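PDB 2YYB: GTP cyclohydrolase 1 type 2 homolog from Thermus thermophilus, which is of uncharacterised function but belongs to the GTP cyclohydrolase I type 2/NIF3 family and probably binds divalent metal cations. Local coordinates for residues R37-A42 / A220-L225. Residues are numbered along the deposited sequence; the frame is centred on the assembly and turned at random.
Sequences RKVGAA and ALAAHL
V39 meets A222 and L225, and A41 meets A222, all through methyl groups; no flat group of the two segments takes part. The imidazole of H224 belongs to the same helix but points off toward helix 3-13, where it stacks with the ring of Y13 and its NE2 hydrogen-bonds to Y9 OH. At the centre of the contact the single methyl of A222 is touched by two residues of the strand: its CB is 4.0 Å from A41 CB and 4.1 Å from V39 CG1. V39 reaches it because CG1 stands anti to the backbone N (chi1 170°). The second branch of the valine, beside that N, lies on the side of L225, and V39 CG2 makes a loose contact with L225 CD1 at 4.5 Å. The pairing follows the opposed directions of the two elements: the short strand and helix segments run nearly antiparallel, 163° between their N-to-C directions, so the earlier V39 reaches the later L225 while A41 stays with A222. A41 CA is 6.4 Å from A222 CA and the segment axes are 8.5 Å apart at closest approach, consistent with the small side chains of A41 and A222. All four residues are buried, and the cohesion is apolar. The side chain of A41 lies about 9 Å from that of H64, a predicted metal ligand. Strand 39-42 runs inside the five-stranded sheet, bonded through G40 to F60 and I62 and through V39 to P232 and V234. Helix 216-229 packs on one face of this mixed sheet: W233 of strand 233-235 touches both V39 and A222, while I62 of strand 60-63 and L6, Y9 and L10 of helix 3-13 pack against L225.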
ATOM      1  N   ARG A  37      14.296 -40.780  12.469  1.00 36.29           N
ATOM      2  CA  ARG A  37      14.163 -41.882  13.408  1.00 38.97           C
ATOM      3  C   ARG A  37      13.596 -41.433  14.760  1.00 39.80           C
ATOM      4  O   ARG A  37      13.260 -42.272  15.604  1.00 43.40           O
ATOM      5  CB  ARG A  37      15.526 -42.532  13.656  1.00 39.72           C
ATOM      6  CG  ARG A  37      16.236 -43.047  12.415  1.00 44.23           C
ATOM      7  CD  ARG A  37      17.696 -43.386  12.756  1.00 47.48           C
ATOM      8  NE  ARG A  37      18.557 -43.495  11.573  1.00 50.30           N
ATOM      9  CZ  ARG A  37      18.752 -44.619  10.891  1.00 50.87           C
ATOM     10  NH1 ARG A  37      18.149 -45.744  11.272  1.00 51.92           N
ATOM     11  NH2 ARG A  37      19.553 -44.620   9.832  1.00 49.54           N
ATOM     12  N   LYS A  38      13.498 -40.128  14.987  1.00 37.28           N
ATOM     13  CA  LYS A  38      12.995 -39.647  16.269  1.00 35.19           C
ATOM     14  C   LYS A  38      12.522 -38.200  16.195  1.00 34.78           C
ATOM     15  O   LYS A  38      13.278 -37.301  15.817  1.00 35.56           O
ATOM     16  CB  LYS A  38      14.082 -39.788  17.324  1.00 34.03           C
ATOM     17  CG  LYS A  38      13.662 -39.395  18.710  1.00 33.70           C
ATOM     18  CD  LYS A  38      14.737 -39.739  19.695  1.00 33.17           C
ATOM     19  CE  LYS A  38      14.309 -39.348  21.084  1.00 36.05           C
ATOM     20  NZ  LYS A  38      15.391 -39.605  22.094  1.00 39.01           N
ATOM     21  N   VAL A  39      11.264 -37.995  16.567  1.00 32.81           N
ATOM     22  CA  VAL A  39      10.632 -36.686  16.530  1.00 30.96           C
ATOM     23  C   VAL A  39      10.782 -35.908  17.822  1.00 31.47           C
ATOM     24  O   VAL A  39      10.727 -36.470  18.915  1.00 31.92           O
ATOM     25  CB  VAL A  39       9.112 -36.819  16.222  1.00 30.56           C
ATOM     26  CG1 VAL A  39       8.394 -35.465  16.434  1.00 27.56           C
ATOM     27  CG2 VAL A  39       8.923 -37.326  14.802  1.00 25.12           C
ATOM     28  N   GLY A  40      10.992 -34.606  17.678  1.00 30.52           N
ATOM     29  CA  GLY A  40      11.098 -33.732  18.828  1.00 29.98           C
ATOM     30  C   GLY A  40       9.976 -32.706  18.699  1.00 29.83           C
ATOM     31  O   GLY A  40       9.653 -32.277  17.590  1.00 29.25           O
ATOM     32  N   ALA A  41       9.361 -32.344  19.821  1.00 29.80           N
ATOM     33  CA  ALA A  41       8.285 -31.346  19.863  1.00 30.92           C
ATOM     34  C   ALA A  41       8.626 -30.278  20.915  1.00 31.06           C
ATOM     35  O   ALA A  41       9.063 -30.601  22.023  1.00 30.69           O
ATOM     36  CB  ALA A  41       6.943 -32.010  20.208  1.00 31.59           C
ATOM     37  N   ALA A  42       8.438 -29.012  20.548  1.00 30.26           N
ATOM     38  CA  ALA A  42       8.723 -27.879  21.433  1.00 30.12           C
ATOM     39  C   ALA A  42       7.903 -26.649  21.009  1.00 30.17           C
ATOM     40  O   ALA A  42       7.497 -26.510  19.843  1.00 29.81           O
ATOM     41  CB  ALA A  42      10.243 -27.542  21.419  1.00 29.14           C
ATOM     42  N   ALA A 220       0.340 -32.966  20.731  1.00 43.03           N
ATOM     43  CA  ALA A 220      -0.633 -33.765  20.003  1.00 44.20           C
ATOM     44  C   ALA A 220      -0.015 -34.189  18.668  1.00 44.32           C
ATOM     45  O   ALA A 220       0.071 -35.381  18.377  1.00 45.67           O
ATOM     46  CB  ALA A 220      -1.939 -32.974  19.785  1.00 43.40           C
ATOM     47  N   LEU A 221       0.445 -33.220  17.879  1.00 44.05           N
ATOM     48  CA  LEU A 221       1.059 -33.511  16.580  1.00 43.21           C
ATOM     49  C   LEU A 221       2.073 -34.658  16.649  1.00 42.25           C
ATOM     50  O   LEU A 221       1.999 -35.594  15.866  1.00 43.12           O
ATOM     51  CB  LEU A 221       1.765 -32.269  16.027  1.00 43.18           C
ATOM     52  CG  LEU A 221       1.555 -31.852  14.566  1.00 44.63           C
ATOM     53  CD1 LEU A 221       2.715 -30.947  14.145  1.00 44.57           C
ATOM     54  CD2 LEU A 221       1.476 -33.063  13.656  1.00 45.70           C
ATOM     55  N   ALA A 222       3.024 -34.588  17.576  1.00 41.17           N
ATOM     56  CA  ALA A 222       4.032 -35.640  17.690  1.00 41.37           C
ATOM     57  C   ALA A 222       3.399 -36.991  17.992  1.00 42.73           C
ATOM     58  O   ALA A 222       3.804 -37.996  17.422  1.00 44.07           O
ATOM     59  CB  ALA A 222       5.057 -35.288  18.762  1.00 38.58           C
ATOM     60  N   ALA A 223       2.405 -37.007  18.883  1.00 43.50           N
ATOM     61  CA  ALA A 223       1.701 -38.235  19.271  1.00 43.18           C
ATOM     62  C   ALA A 223       0.939 -38.824  18.091  1.00 43.29           C
ATOM     63  O   ALA A 223       0.787 -40.049  17.968  1.00 43.03           O
ATOM     64  CB  ALA A 223       0.740 -37.946  20.400  1.00 43.15           C
ATOM     65  N   HIS A 224       0.446 -37.938  17.237  1.00 42.00           N
ATOM     66  CA  HIS A 224      -0.284 -38.340  16.048  1.00 41.19           C
ATOM     67  C   HIS A 224       0.673 -39.072  15.125  1.00 41.40           C
ATOM     68  O   HIS A 224       0.372 -40.163  14.653  1.00 42.88           O
ATOM     69  CB  HIS A 224      -0.842 -37.108  15.353  1.00 41.35           C
ATOM     70  CG  HIS A 224      -1.511 -37.390  14.047  1.00 43.08           C
ATOM     71  ND1 HIS A 224      -2.543 -38.290  13.916  1.00 44.95           N
ATOM     72  CD2 HIS A 224      -1.343 -36.833  12.824  1.00 44.10           C
ATOM     73  CE1 HIS A 224      -2.987 -38.273  12.671  1.00 45.08           C
ATOM     74  NE2 HIS A 224      -2.275 -37.397  11.988  1.00 44.38           N
ATOM     75  N   LEU A 225       1.843 -38.486  14.891  1.00 40.65           N
ATOM     76  CA  LEU A 225       2.812 -39.110  14.005  1.00 40.00           C
ATOM     77  C   LEU A 225       3.304 -40.447  14.541  1.00 39.74           C
ATOM     78  O   LEU A 225       3.700 -41.300  13.768  1.00 41.30           O
ATOM     79  CB  LEU A 225       4.000 -38.177  13.741  1.00 37.61           C
ATOM     80  CG  LEU A 225       3.739 -36.821  13.076  1.00 36.95           C
ATOM     81  CD1 LEU A 225       5.017 -35.991  13.112  1.00 35.87           C
ATOM     82  CD2 LEU A 225       3.260 -36.999  11.649  1.00 35.26           C
TER